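Local structure of citrate synthase (Pyrobaculum aerophilum, 2IBP) at residues D205-L210 with I351-M356; R258-I263 with V345-G350; N127-E132 with K140-E145; V225-L230 with Y234-A239; H165-F168 with V174-P177. The protein probably catalyses the condensation of acetyl-CoA with oxaloacetate and water to give citrate and CoA, a step of the tricarboxylic acid cycle. One frame throughout, in Å; residues are numbered along the deposited sequence. Where two conformers were deposited one is given.

Contact 1. Residues D205-L210 with I351-M356; sequences DLYLIL and IAFYYM
Tyr207 and Phe353 mark where segments 205-210 and 351-356, on helices 198-210 and 349-356, come nearest, yet their CA atoms stand 9.9 Å apart, so the backbones themselves do not meet. A gap of this width suits two long, flat side chains, each of which points from its own helix toward the other. CG of Tyr207 lies opposite its backbone N (chi1 -180°), whereas CG of Phe353 lies beside its own N (chi1 -69°), and the two side chains cross at about a right angle. The result is an edge-to-face pair in which Phe353 supplies the edge and Tyr207 the face. CZ of Phe353 sits 3.4 Å above the Tyr207 ring plane, over the centre of the ring. Its closest approach is to CD1 of Tyr207, at 3.5 Å, and CE2 of Phe353 follows at 3.8 Å from CE1 of Tyr207. The ring centroids are 4.8 Å apart and the planes meet at 55°, a T-shaped pair leaning well away from the perpendicular. No hydrogen bond joins the segments; the contact rests on dispersion and on the attraction of a C-H edge for a pi face, which fits its buried position. Helix 363-382 packs against both partners through Ile366, while Tyr207 also stacks on His211 and Phe353 meets Phe363 edge to face. The Tyr207 side chain comes within about 6 Å of that of Asp346, a predicted active-site residue. This is an aromatic cluster in the helical core of the citrate synthase fold, lying beside its probable catalytic site.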
# COMPACT_ATOMS: atom_id res chain seq x y z
N ASP A 205 -1.73 -21.90 16.47
CA ASP A 205 -3.10 -21.39 16.67
C ASP A 205 -3.08 -20.22 17.66
O ASP A 205 -3.71 -19.19 17.42
CB ASP A 205 -4.00 -22.49 17.22
CG ASP A 205 -5.48 -22.17 17.06
OD1 ASP A 205 -5.86 -21.66 15.99
OD2 ASP A 205 -6.28 -22.54 17.94
N LEU A 206 -2.37 -20.39 18.77
CA LEU A 206 -2.28 -19.35 19.78
C LEU A 206 -1.65 -18.10 19.20
O LEU A 206 -2.16 -17.00 19.38
CB LEU A 206 -1.47 -19.84 20.98
CG LEU A 206 -1.38 -18.86 22.14
CD1 LEU A 206 -2.78 -18.49 22.67
CD2 LEU A 206 -0.51 -19.50 23.25
N TYR A 207 -0.55 -18.27 18.49
CA TYR A 207 0.12 -17.13 17.89
C TYR A 207 -0.85 -16.38 16.96
O TYR A 207 -0.94 -15.15 16.99
CB TYR A 207 1.34 -17.57 17.10
CG TYR A 207 2.06 -16.40 16.46
CD1 TYR A 207 3.12 -15.77 17.11
CD2 TYR A 207 1.63 -15.89 15.25
CE1 TYR A 207 3.73 -14.68 16.54
CE2 TYR A 207 2.23 -14.80 14.69
CZ TYR A 207 3.27 -14.20 15.34
OH TYR A 207 3.86 -13.10 14.77
N LEU A 208 -1.60 -17.14 16.18
CA LEU A 208 -2.53 -16.54 15.23
C LEU A 208 -3.60 -15.76 15.98
O LEU A 208 -3.98 -14.67 15.58
CB LEU A 208 -3.14 -17.58 14.30
CG LEU A 208 -2.21 -18.28 13.32
CD1 LEU A 208 -2.97 -19.32 12.55
CD2 LEU A 208 -1.49 -17.34 12.38
N ILE A 209 -4.13 -16.33 17.04
CA ILE A 209 -5.11 -15.61 17.83
C ILE A 209 -4.51 -14.32 18.39
O ILE A 209 -5.07 -13.24 18.29
CB ILE A 209 -5.58 -16.45 19.04
CG1 ILE A 209 -6.39 -17.65 18.54
CG2 ILE A 209 -6.37 -15.59 20.04
CD1 ILE A 209 -6.74 -18.66 19.61
N LEU A 210 -3.32 -14.44 18.96
CA LEU A 210 -2.72 -13.33 19.68
C LEU A 210 -2.34 -12.15 18.83
O LEU A 210 -2.28 -11.05 19.34
CB LEU A 210 -1.51 -13.77 20.49
CG LEU A 210 -1.79 -14.72 21.66
CD1 LEU A 210 -0.43 -15.10 22.26
CD2 LEU A 210 -2.74 -14.12 22.70
N ILE A 351 10.86 -17.82 19.82
CA ILE A 351 11.49 -19.01 20.39
C ILE A 351 10.88 -20.32 19.89
O ILE A 351 11.57 -21.18 19.34
CB ILE A 351 11.47 -18.95 21.92
CG1 ILE A 351 12.31 -17.75 22.40
CG2 ILE A 351 11.97 -20.28 22.50
CD1 ILE A 351 12.24 -17.49 23.89
N ALA A 352 9.56 -20.44 20.00
CA ALA A 352 8.89 -21.63 19.53
C ALA A 352 9.07 -21.80 18.03
O ALA A 352 9.42 -22.89 17.58
CB ALA A 352 7.41 -21.58 19.90
N PHE A 353 8.93 -20.71 17.26
CA PHE A 353 9.08 -20.80 15.80
C PHE A 353 10.46 -21.35 15.47
O PHE A 353 10.61 -22.21 14.61
CB PHE A 353 8.97 -19.45 15.10
CG PHE A 353 7.61 -18.82 15.09
CD1 PHE A 353 6.46 -19.57 15.21
CD2 PHE A 353 7.49 -17.47 14.80
CE1 PHE A 353 5.20 -18.94 15.16
CE2 PHE A 353 6.25 -16.85 14.72
CZ PHE A 353 5.12 -17.60 14.87
N TYR A 354 11.47 -20.79 16.12
CA TYR A 354 12.84 -21.20 15.88
C TYR A 354 12.97 -22.71 16.12
O TYR A 354 13.52 -23.44 15.30
CB TYR A 354 13.80 -20.42 16.79
CG TYR A 354 15.25 -20.84 16.66
CD1 TYR A 354 16.11 -20.19 15.80
CD2 TYR A 354 15.75 -21.86 17.46
CE1 TYR A 354 17.42 -20.59 15.68
CE2 TYR A 354 17.06 -22.23 17.38
CZ TYR A 354 17.89 -21.61 16.49
OH TYR A 354 19.20 -22.02 16.42
N TYR A 355 12.46 -23.17 17.26
CA TYR A 355 12.56 -24.58 17.61
C TYR A 355 11.73 -25.49 16.70
O TYR A 355 12.09 -26.66 16.48
CB TYR A 355 12.23 -24.80 19.07
CG TYR A 355 13.30 -24.34 20.05
CD1 TYR A 355 14.63 -24.58 19.79
CD2 TYR A 355 12.96 -23.85 21.30
CE1 TYR A 355 15.63 -24.22 20.70
CE2 TYR A 355 13.94 -23.53 22.25
CZ TYR A 355 15.27 -23.72 21.93
OH TYR A 355 16.25 -23.42 22.86
N MET A 356 10.63 -24.95 16.17
CA MET A 356 9.77 -25.67 15.23
C MET A 356 10.40 -25.81 13.85
O MET A 356 9.87 -26.52 12.99
CB MET A 356 8.43 -24.97 15.09
CG MET A 356 7.57 -25.00 16.32
SD MET A 356 6.09 -24.05 15.95
CE MET A 356 5.28 -23.98 17.55

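Contact 2. Residues R258-I263 with V345-G350; sequences RNYLEI and VDFWSG
With CG of Tyr260 set beside its backbone N (chi1 -58°) and CG of Phe347 swung opposite its own N (chi1 -173°), the two side chains meet at about a right angle, and the phenol oxygen arrives between the ring and the carbonyl of the same phenylalanine. Tyr260 OH donates a short hydrogen bond of 2.6 Å to Phe347 O, approaching in the carbonyl plane on a lone pair. That carbonyl oxygen in turn lies at the edge of the tyrosine ring, in its plane. Meanwhile OH of Tyr260 hangs 3.2 Å above the Phe347 ring, over its centre, about equally far from all six ring carbons. The rings form an edge-to-face pair, their planes at 70° and their centroids 5.8 Å apart. Since the hydroxyl proton is spent on the carbonyl, it is the oxygen that rests over the pi face. Tyrosine suits this place because its long side chain and the hydrogen bond together bridge residues whose CA atoms, those of Tyr260 and Phe347, are 10.0 Å apart, and its hydroxyl serves a buried backbone acceptor. Phe347 follows directly on Asp346, a predicted active-site residue that packs on Ala252 and Asn253. The contact thus ties helix 252-263 to the turn leading into helix 349-356, while helix 319-332 flanks Tyr260 through Leu319 and Ala323, and Trp348 reaches helix 297-313 at Ala299 and Lys303.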
# COMPACT_ATOMS: atom_id res chain seq x y z
N ARG A 258 17.96 -14.13 17.81
CA ARG A 258 19.36 -14.02 17.44
C ARG A 258 20.18 -13.49 18.62
O ARG A 258 21.31 -13.91 18.82
CB ARG A 258 19.54 -13.08 16.25
CG ARG A 258 18.98 -13.62 14.96
CD ARG A 258 19.26 -12.65 13.85
NE ARG A 258 18.78 -13.13 12.56
CZ ARG A 258 19.47 -13.91 11.75
NH1 ARG A 258 20.65 -14.39 12.11
NH2 ARG A 258 18.96 -14.24 10.56
N ASN A 259 19.64 -12.53 19.36
CA ASN A 259 20.31 -11.98 20.53
C ASN A 259 20.49 -13.02 21.61
O ASN A 259 21.55 -13.08 22.24
CB ASN A 259 19.58 -10.78 21.10
CG ASN A 259 19.74 -9.54 20.25
OD1 ASN A 259 20.54 -9.50 19.31
ND2 ASN A 259 19.05 -8.47 20.65
N TYR A 260 19.44 -13.81 21.87
CA TYR A 260 19.55 -14.84 22.89
C TYR A 260 20.64 -15.83 22.48
O TYR A 260 21.40 -16.29 23.32
CB TYR A 260 18.22 -15.59 23.13
CG TYR A 260 17.06 -14.71 23.54
CD1 TYR A 260 17.23 -13.68 24.46
CD2 TYR A 260 15.77 -14.99 23.10
CE1 TYR A 260 16.15 -12.89 24.87
CE2 TYR A 260 14.69 -14.19 23.48
CZ TYR A 260 14.89 -13.15 24.36
OH TYR A 260 13.84 -12.34 24.74
N LEU A 261 20.70 -16.16 21.19
CA LEU A 261 21.73 -17.09 20.71
C LEU A 261 23.12 -16.53 20.95
O LEU A 261 24.04 -17.26 21.33
CB LEU A 261 21.53 -17.42 19.24
CG LEU A 261 20.32 -18.30 18.94
CD1 LEU A 261 20.04 -18.32 17.44
CD2 LEU A 261 20.49 -19.72 19.50
N GLU A 262 23.29 -15.23 20.72
CA GLU A 262 24.59 -14.58 20.90
C GLU A 262 24.96 -14.52 22.38
O GLU A 262 26.10 -14.81 22.76
CB GLU A 262 24.57 -13.18 20.31
CG GLU A 262 25.92 -12.46 20.36
CD GLU A 262 25.88 -11.10 19.69
OE1 GLU A 262 24.77 -10.63 19.34
OE2 GLU A 262 26.96 -10.49 19.51
N ILE A 263 23.98 -14.20 23.22
CA ILE A 263 24.18 -14.12 24.67
C ILE A 263 24.68 -15.47 25.18
O ILE A 263 25.67 -15.55 25.92
CB ILE A 263 22.88 -13.68 25.37
CG1 ILE A 263 22.61 -12.22 25.03
CG2 ILE A 263 22.99 -13.86 26.90
CD1 ILE A 263 21.22 -11.75 25.43
N VAL A 345 5.24 -9.09 23.41
CA VAL A 345 5.15 -10.42 22.81
C VAL A 345 6.40 -10.81 22.02
O VAL A 345 6.78 -12.00 22.00
CB VAL A 345 3.86 -10.54 21.95
CG1 VAL A 345 4.00 -9.70 20.70
CG2 VAL A 345 3.58 -12.02 21.63
N ASP A 346 7.08 -9.84 21.42
CA ASP A 346 8.28 -10.11 20.62
C ASP A 346 9.42 -10.70 21.46
O ASP A 346 10.35 -11.31 20.94
CB ASP A 346 8.76 -8.84 19.93
CG ASP A 346 7.73 -8.27 18.97
OD1 ASP A 346 6.92 -9.06 18.42
OD2 ASP A 346 7.74 -7.04 18.77
N PHE A 347 9.38 -10.45 22.77
CA PHE A 347 10.39 -10.96 23.68
C PHE A 347 10.41 -12.49 23.68
O PHE A 347 11.47 -13.10 23.88
CB PHE A 347 10.10 -10.44 25.08
CG PHE A 347 11.16 -10.75 26.10
CD1 PHE A 347 12.16 -9.84 26.37
CD2 PHE A 347 11.10 -11.92 26.83
CE1 PHE A 347 13.10 -10.11 27.33
CE2 PHE A 347 12.05 -12.19 27.78
CZ PHE A 347 13.04 -11.28 28.03
N TRP A 348 9.26 -13.09 23.40
CA TRP A 348 9.08 -14.52 23.51
C TRP A 348 8.74 -15.26 22.23
O TRP A 348 9.10 -16.41 22.08
CB TRP A 348 7.90 -14.83 24.45
CG TRP A 348 8.09 -14.43 25.85
CD1 TRP A 348 7.56 -13.35 26.47
CD2 TRP A 348 8.94 -15.07 26.81
NE1 TRP A 348 7.98 -13.30 27.77
CE2 TRP A 348 8.84 -14.34 28.00
CE3 TRP A 348 9.75 -16.21 26.78
CZ2 TRP A 348 9.53 -14.70 29.16
CZ3 TRP A 348 10.44 -16.56 27.92
CH2 TRP A 348 10.32 -15.80 29.09
N SER A 349 8.00 -14.60 21.33
CA SER A 349 7.36 -15.31 20.22
C SER A 349 8.21 -15.98 19.15
O SER A 349 7.71 -16.88 18.48
CB SER A 349 6.33 -14.41 19.54
OG SER A 349 6.98 -13.43 18.79
N GLY A 350 9.48 -15.61 19.03
CA GLY A 350 10.36 -16.25 18.06
C GLY A 350 10.94 -17.56 18.52
O GLY A 350 11.41 -18.36 17.71

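Contact 3. Residues N127-E132 with K140-E145; sequences NQKLIE and KAEEKE
Apolar packing joins Leu130 to Glu143, whose CA atoms are 6.0 Å apart: CD1 of Leu130 lies 3.7 Å from CB of Glu143, against the aliphatic base of the glutamate. Leu130 continues inward onto Ala147 and Ile150, as befits a leucine between two helices. The charged contacts lie to one side. NZ of Lys129 is 3.8 Å from OE1 of Glu142, a long salt bridge between exposed groups. The same NZ donates to a water at 2.7 Å, and that water donates a hydrogen bond to OE2 of Glu143 at 2.5 Å. Within the second segment, a bend in the Glu143 chain (chi2 72°) brings OE1 back to accept at 2.9 Å from N of Lys140, the N-cap residue of helix 141-169. OE2 also forms a salt bridge with Arg138 NE. An alanine in place of Glu143 is likely to leave the Lys140 amide without this side-chain acceptor and Arg138 without its carboxylate partner, and to break the water link to Lys129. Glutamate therefore does two jobs, its methylenes meeting leucine while its carboxylate probably steadies the helix start, and the loose lysine pairing suggests that charge contributes less to joining the helices than apolar packing does.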
# COMPACT_ATOMS: atom_id res chain seq x y z
N ASN A 127 -14.12 -11.34 -6.45
CA ASN A 127 -13.41 -10.10 -6.44
C ASN A 127 -13.77 -9.31 -7.70
O ASN A 127 -14.01 -8.11 -7.63
CB ASN A 127 -11.90 -10.35 -6.38
CG ASN A 127 -11.12 -9.14 -5.88
OD1 ASN A 127 -11.53 -8.47 -4.93
ND2 ASN A 127 -9.90 -8.96 -6.41
N GLN A 128 -13.71 -9.97 -8.86
CA GLN A 128 -14.06 -9.30 -10.13
C GLN A 128 -15.46 -8.67 -10.07
O GLN A 128 -15.68 -7.54 -10.48
CB GLN A 128 -13.97 -10.26 -11.31
CG GLN A 128 -12.65 -11.02 -11.43
CD GLN A 128 -11.41 -10.17 -11.15
OE1 GLN A 128 -11.14 -9.19 -11.85
NE2 GLN A 128 -10.63 -10.59 -10.17
N LYS A 129 -16.40 -9.43 -9.52
CA LYS A 129 -17.77 -8.97 -9.40
C LYS A 129 -17.86 -7.77 -8.48
O LYS A 129 -18.58 -6.81 -8.75
CB LYS A 129 -18.66 -10.11 -8.91
CG LYS A 129 -20.14 -9.82 -8.96
CD LYS A 129 -20.95 -11.06 -8.61
CE LYS A 129 -22.45 -10.81 -8.78
NZ LYS A 129 -22.97 -9.76 -7.86
N LEU A 130 -17.11 -7.80 -7.38
CA LEU A 130 -17.12 -6.68 -6.45
C LEU A 130 -16.49 -5.46 -7.07
O LEU A 130 -16.98 -4.35 -6.90
CB LEU A 130 -16.46 -7.05 -5.12
CG LEU A 130 -16.53 -5.98 -4.03
CD1 LEU A 130 -17.94 -5.48 -3.75
CD2 LEU A 130 -15.88 -6.48 -2.75
N ILE A 131 -15.39 -5.66 -7.80
CA ILE A 131 -14.73 -4.57 -8.50
C ILE A 131 -15.72 -3.93 -9.48
O ILE A 131 -15.88 -2.70 -9.48
CB ILE A 131 -13.47 -5.07 -9.22
CG1 ILE A 131 -12.39 -5.42 -8.19
CG2 ILE A 131 -12.96 -4.04 -10.21
CD1 ILE A 131 -11.25 -6.26 -8.78
N GLU A 132 -16.48 -4.74 -10.21
CA GLU A 132 -17.47 -4.21 -11.15
C GLU A 132 -18.48 -3.33 -10.42
O GLU A 132 -18.81 -2.23 -10.86
CB GLU A 132 -18.22 -5.34 -11.87
CG GLU A 132 -17.36 -6.12 -12.87
CD GLU A 132 -18.10 -7.30 -13.50
OE1 GLU A 132 -19.02 -7.87 -12.88
OE2 GLU A 132 -17.71 -7.69 -14.63
N LYS A 140 -24.06 -2.41 -1.69
CA LYS A 140 -25.24 -2.75 -0.92
C LYS A 140 -25.13 -4.19 -0.42
O LYS A 140 -24.04 -4.75 -0.36
CB LYS A 140 -26.47 -2.55 -1.81
CG LYS A 140 -26.68 -1.12 -2.32
CD LYS A 140 -27.38 -0.22 -1.30
CE LYS A 140 -26.46 0.31 -0.22
NZ LYS A 140 -25.49 1.31 -0.75
N ALA A 141 -26.25 -4.80 -0.05
CA ALA A 141 -26.25 -6.14 0.52
C ALA A 141 -25.45 -7.18 -0.27
O ALA A 141 -24.63 -7.90 0.29
CB ALA A 141 -27.68 -6.64 0.72
N GLU A 142 -25.73 -7.28 -1.57
CA GLU A 142 -25.07 -8.26 -2.41
C GLU A 142 -23.56 -8.06 -2.41
O GLU A 142 -22.81 -9.03 -2.38
CB GLU A 142 -25.56 -8.21 -3.85
CG GLU A 142 -26.95 -8.80 -4.08
CD GLU A 142 -27.30 -8.90 -5.56
OE1 GLU A 142 -26.40 -9.26 -6.37
OE2 GLU A 142 -28.47 -8.67 -5.91
N GLU A 143 -23.14 -6.80 -2.49
CA GLU A 143 -21.72 -6.48 -2.54
C GLU A 143 -21.05 -6.78 -1.21
O GLU A 143 -19.91 -7.26 -1.20
CB GLU A 143 -21.49 -5.03 -2.94
CG GLU A 143 -21.80 -4.73 -4.40
CD GLU A 143 -23.29 -4.76 -4.72
OE1 GLU A 143 -24.10 -4.32 -3.86
OE2 GLU A 143 -23.65 -5.20 -5.83
N LYS A 144 -21.71 -6.44 -0.12
CA LYS A 144 -21.17 -6.76 1.21
C LYS A 144 -21.00 -8.27 1.36
O LYS A 144 -20.02 -8.72 1.94
CB LYS A 144 -22.04 -6.19 2.33
CG LYS A 144 -22.06 -4.68 2.39
CD LYS A 144 -22.90 -4.18 3.56
CE LYS A 144 -22.91 -2.65 3.64
NZ LYS A 144 -23.55 -2.01 2.45
N GLU A 145 -21.93 -9.05 0.81
CA GLU A 145 -21.79 -10.50 0.85
C GLU A 145 -20.53 -10.93 0.10
O GLU A 145 -19.78 -11.77 0.59
CB GLU A 145 -23.03 -11.21 0.28
CG GLU A 145 -24.27 -11.13 1.16
CD GLU A 145 -24.16 -11.92 2.47
OE1 GLU A 145 -23.09 -12.51 2.76
OE2 GLU A 145 -25.16 -11.96 3.22
O HOH W 1 -22.93 -7.13 -7.30

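Contact 4. Residues V225-L230 with Y234-A239; sequences VVASTL and YSSVAA
Val226 presses both its methyl groups into helix 233-244, and the tight part of the contact lies here. With CG1 opposite the backbone N (chi1 168°), CG2 is turned onto Ala239, where it meets CB at 3.4 Å, closer than carbons usually pack. CG1 rests on the Ser236 backbone, 3.6 Å from its CA, and 3.4 Å from Ser236 OG. Small residues suit the facing helix, since they let the CA atoms of Val226 and Ser236 come within 5.3 Å. The polar side is looser. Ser236 OG stands 3.4 Å from Ala227 N, but the angle is too poor for a hydrogen bond; its bond goes to Asp232 O, in the turn between the helices. Ser235 barely joins in, its CB being 4.5 Å from CG1 of Val226, and its hydroxyl bonds to Asp232 of its own chain and to Glu114 of the second subunit. Leu230, with positive phi, closes the earlier helix in a Schellman motif and allows the chain to reverse. The resulting helical hairpin is buried among helices of its own chain and the second subunit: Ala227 and Val237 pack on helix 363-382, Tyr234 on helix 141-169, and Val225 on Phe221 of the second subunit.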
# COMPACT_ATOMS: atom_id res chain seq x y z
N VAL A 225 -5.73 3.06 3.35
CA VAL A 225 -5.48 4.04 2.29
C VAL A 225 -5.85 3.46 0.92
O VAL A 225 -6.49 4.11 0.11
CB VAL A 225 -4.03 4.54 2.32
CG1 VAL A 225 -3.74 5.45 1.11
CG2 VAL A 225 -3.78 5.30 3.61
N VAL A 226 -5.43 2.23 0.68
CA VAL A 226 -5.73 1.56 -0.55
C VAL A 226 -7.22 1.31 -0.66
O VAL A 226 -7.84 1.64 -1.66
CB VAL A 226 -4.93 0.25 -0.69
CG1 VAL A 226 -5.45 -0.59 -1.85
CG2 VAL A 226 -3.44 0.57 -0.84
N ALA A 227 -7.83 0.79 0.40
CA ALA A 227 -9.26 0.52 0.37
C ALA A 227 -10.08 1.78 0.19
O ALA A 227 -11.17 1.73 -0.38
CB ALA A 227 -9.69 -0.21 1.62
N SER A 228 -9.53 2.92 0.61
CA SER A 228 -10.29 4.18 0.57
C SER A 228 -10.62 4.66 -0.85
O SER A 228 -11.52 5.47 -1.03
CB SER A 228 -9.61 5.30 1.34
OG SER A 228 -8.52 5.84 0.61
N THR A 229 -9.87 4.14 -1.83
CA THR A 229 -10.10 4.45 -3.23
C THR A 229 -11.11 3.47 -3.84
O THR A 229 -11.39 3.52 -5.04
CB THR A 229 -8.83 4.33 -4.07
OG1 THR A 229 -8.40 2.96 -4.13
CG2 THR A 229 -7.72 5.20 -3.51
N LEU A 230 -11.58 2.56 -3.00
CA LEU A 230 -12.45 1.46 -3.39
C LEU A 230 -11.72 0.40 -4.18
O LEU A 230 -12.34 -0.40 -4.89
CB LEU A 230 -13.73 1.92 -4.07
CG LEU A 230 -14.62 2.80 -3.17
CD1 LEU A 230 -15.93 3.07 -3.92
CD2 LEU A 230 -14.90 2.17 -1.83
N TYR A 234 -7.99 -7.74 -2.06
CA TYR A 234 -6.71 -8.39 -2.25
C TYR A 234 -5.62 -7.32 -2.36
O TYR A 234 -4.57 -7.43 -1.76
CB TYR A 234 -6.72 -9.27 -3.48
CG TYR A 234 -7.47 -10.58 -3.33
CD1 TYR A 234 -6.77 -11.75 -3.06
CD2 TYR A 234 -8.82 -10.67 -3.56
CE1 TYR A 234 -7.40 -12.97 -3.00
CE2 TYR A 234 -9.48 -11.90 -3.47
CZ TYR A 234 -8.76 -13.04 -3.20
OH TYR A 234 -9.37 -14.29 -3.13
N SER A 235 -5.86 -6.30 -3.17
CA SER A 235 -4.88 -5.23 -3.34
C SER A 235 -4.60 -4.51 -2.02
O SER A 235 -3.46 -4.16 -1.70
CB SER A 235 -5.35 -4.26 -4.42
OG SER A 235 -5.34 -4.94 -5.66
N SER A 236 -5.65 -4.32 -1.21
CA SER A 236 -5.48 -3.68 0.09
C SER A 236 -4.58 -4.53 1.01
O SER A 236 -3.71 -4.02 1.71
CB SER A 236 -6.84 -3.44 0.72
OG SER A 236 -7.60 -2.53 -0.08
N VAL A 237 -4.79 -5.84 0.97
CA VAL A 237 -3.96 -6.75 1.75
C VAL A 237 -2.53 -6.77 1.22
O VAL A 237 -1.58 -6.74 2.02
CB VAL A 237 -4.58 -8.15 1.87
CG1 VAL A 237 -3.57 -9.14 2.47
CG2 VAL A 237 -5.83 -8.08 2.72
N ALA A 238 -2.36 -6.76 -0.10
CA ALA A 238 -1.02 -6.74 -0.68
C ALA A 238 -0.27 -5.49 -0.19
O ALA A 238 0.90 -5.57 0.19
CB ALA A 238 -1.09 -6.77 -2.20
N ALA A 239 -0.97 -4.35 -0.12
CA ALA A 239 -0.38 -3.11 0.38
C ALA A 239 -0.03 -3.21 1.87
O ALA A 239 1.00 -2.74 2.29
CB ALA A 239 -1.31 -1.91 0.14

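Contact 5. Residues H165-F168 with V174-P177; sequences HYRF and VVRP
The guanidinium of Arg167, which carries CG2 of Val175 over one face, is held by backbone carbonyls: NE bonds to Glu173 O and NH1 to Met191 O. Bends at chi2 (-68°) and chi3 (-64°) fold the arginine back along the returning chain. CG2 of Val175 then sits 3.6 Å above the guanidinium plane, toward its rim, and 3.7 Å from CZ of Arg167. An arginine fits here because its N-H groups bond to carbonyls while one flat face takes a methyl group. Nearer the backbone, CB of Arg167 approaches CA of Val174 at 4.1 Å. The other half of the contact is a CH-pi interaction: CG1 of Val174 lies over the Phe168 ring, 3.6 Å from the centroid and 27° off the ring normal. The methyl is displaced toward the far end of the ring, only 3.2 Å from CZ of Phe168, so the packing there is tight. Phe168 also touches Val98 and Ile101 of helix 95-103. Without the phenylalanine ring, as with an alanine at this position, a gap would probably open between that helix and Val174, and the valine methyl would lose its aromatic face. Val175 reaches Tyr189 on helix 183-192. The whole is a surface turn, away from the predicted active-site residues and the magnesium-binding residues, in which the chain leaving helix 141-169 folds back against the last turn of that helix.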
# COMPACT_ATOMS: atom_id res chain seq x y z
N HIS A 165 5.51 -21.11 -0.66
CA HIS A 165 6.77 -20.44 -0.88
C HIS A 165 7.89 -21.15 -0.14
O HIS A 165 8.97 -21.38 -0.69
CB HIS A 165 6.71 -19.00 -0.45
CG HIS A 165 7.94 -18.24 -0.84
ND1 HIS A 165 9.03 -18.16 -0.01
CD2 HIS A 165 8.30 -17.67 -2.01
CE1 HIS A 165 10.00 -17.50 -0.63
NE2 HIS A 165 9.58 -17.19 -1.85
N TYR A 166 7.63 -21.51 1.12
CA TYR A 166 8.63 -22.22 1.91
C TYR A 166 9.09 -23.47 1.17
O TYR A 166 10.28 -23.70 0.99
CB TYR A 166 8.13 -22.56 3.29
CG TYR A 166 9.07 -23.47 4.04
CD1 TYR A 166 10.29 -23.00 4.50
CD2 TYR A 166 8.78 -24.82 4.20
CE1 TYR A 166 11.18 -23.84 5.13
CE2 TYR A 166 9.65 -25.66 4.86
CZ TYR A 166 10.86 -25.17 5.30
OH TYR A 166 11.73 -26.03 5.95
N ARG A 167 8.14 -24.29 0.75
CA ARG A 167 8.44 -25.53 0.04
C ARG A 167 9.24 -25.26 -1.22
O ARG A 167 10.26 -25.89 -1.45
CB ARG A 167 7.15 -26.26 -0.32
CG ARG A 167 6.30 -26.63 0.88
CD ARG A 167 6.93 -27.69 1.75
NE ARG A 167 7.09 -28.97 1.05
CZ ARG A 167 7.52 -30.07 1.67
NH1 ARG A 167 7.81 -30.04 2.96
NH2 ARG A 167 7.65 -31.18 0.99
N PHE A 168 8.76 -24.35 -2.07
CA PHE A 168 9.48 -24.03 -3.29
C PHE A 168 10.86 -23.47 -3.01
O PHE A 168 11.79 -23.75 -3.77
CB PHE A 168 8.71 -23.06 -4.18
CG PHE A 168 7.49 -23.63 -4.82
CD1 PHE A 168 7.52 -24.85 -5.48
CD2 PHE A 168 6.37 -22.84 -4.98
CE1 PHE A 168 6.41 -25.32 -6.15
CE2 PHE A 168 5.25 -23.31 -5.64
CZ PHE A 168 5.28 -24.53 -6.26
N VAL A 174 5.16 -28.79 -3.39
CA VAL A 174 4.22 -28.22 -2.45
C VAL A 174 3.45 -29.35 -1.78
O VAL A 174 3.37 -30.48 -2.30
CB VAL A 174 3.21 -27.22 -3.06
CG1 VAL A 174 3.94 -26.04 -3.72
CG2 VAL A 174 2.28 -27.91 -4.04
N VAL A 175 3.00 -29.05 -0.58
CA VAL A 175 2.10 -29.92 0.17
C VAL A 175 0.79 -29.19 0.20
O VAL A 175 0.62 -28.15 0.86
CB VAL A 175 2.63 -30.25 1.56
CG1 VAL A 175 1.60 -31.06 2.35
CG2 VAL A 175 3.95 -31.03 1.47
N ARG A 176 -0.18 -29.74 -0.50
CA ARG A 176 -1.46 -29.08 -0.61
C ARG A 176 -2.27 -29.20 0.67
O ARG A 176 -2.00 -30.07 1.50
CB ARG A 176 -2.22 -29.53 -1.85
CG ARG A 176 -1.46 -29.16 -3.12
CD ARG A 176 -2.20 -29.47 -4.39
NE ARG A 176 -1.37 -29.15 -5.55
CZ ARG A 176 -1.28 -27.94 -6.11
NH1 ARG A 176 -1.98 -26.92 -5.62
NH2 ARG A 176 -0.49 -27.75 -7.15
N PRO A 177 -3.22 -28.28 0.87
CA PRO A 177 -3.98 -28.26 2.11
C PRO A 177 -4.77 -29.52 2.39
O PRO A 177 -5.42 -30.06 1.48
CB PRO A 177 -4.94 -27.08 1.95
CG PRO A 177 -4.40 -26.27 0.83
CD PRO A 177 -3.64 -27.19 -0.05

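Overall arrangement
From the N terminus, contact 3 is the first to close, a short turn joining helix 125-135 to the start of helix 141-169. Contact 5 follows in series, folding the chain back on the far end of that same long helix. Contact 1 then opens at 205-210 and closes at 351-356, spanning a long run of chain that holds contact 4, a local helical hairpin, and after it contact 2, which ends just before contact 1 does. None of them cross. Contacts 1 and 2 share helix 349-356 and touch near predicted catalytic residues. Contacts 3 and 4 meet through Asn127 and Tyr234, and both reach the second subunit; contact 4 lies across the chain's centre from contacts 1 and 2.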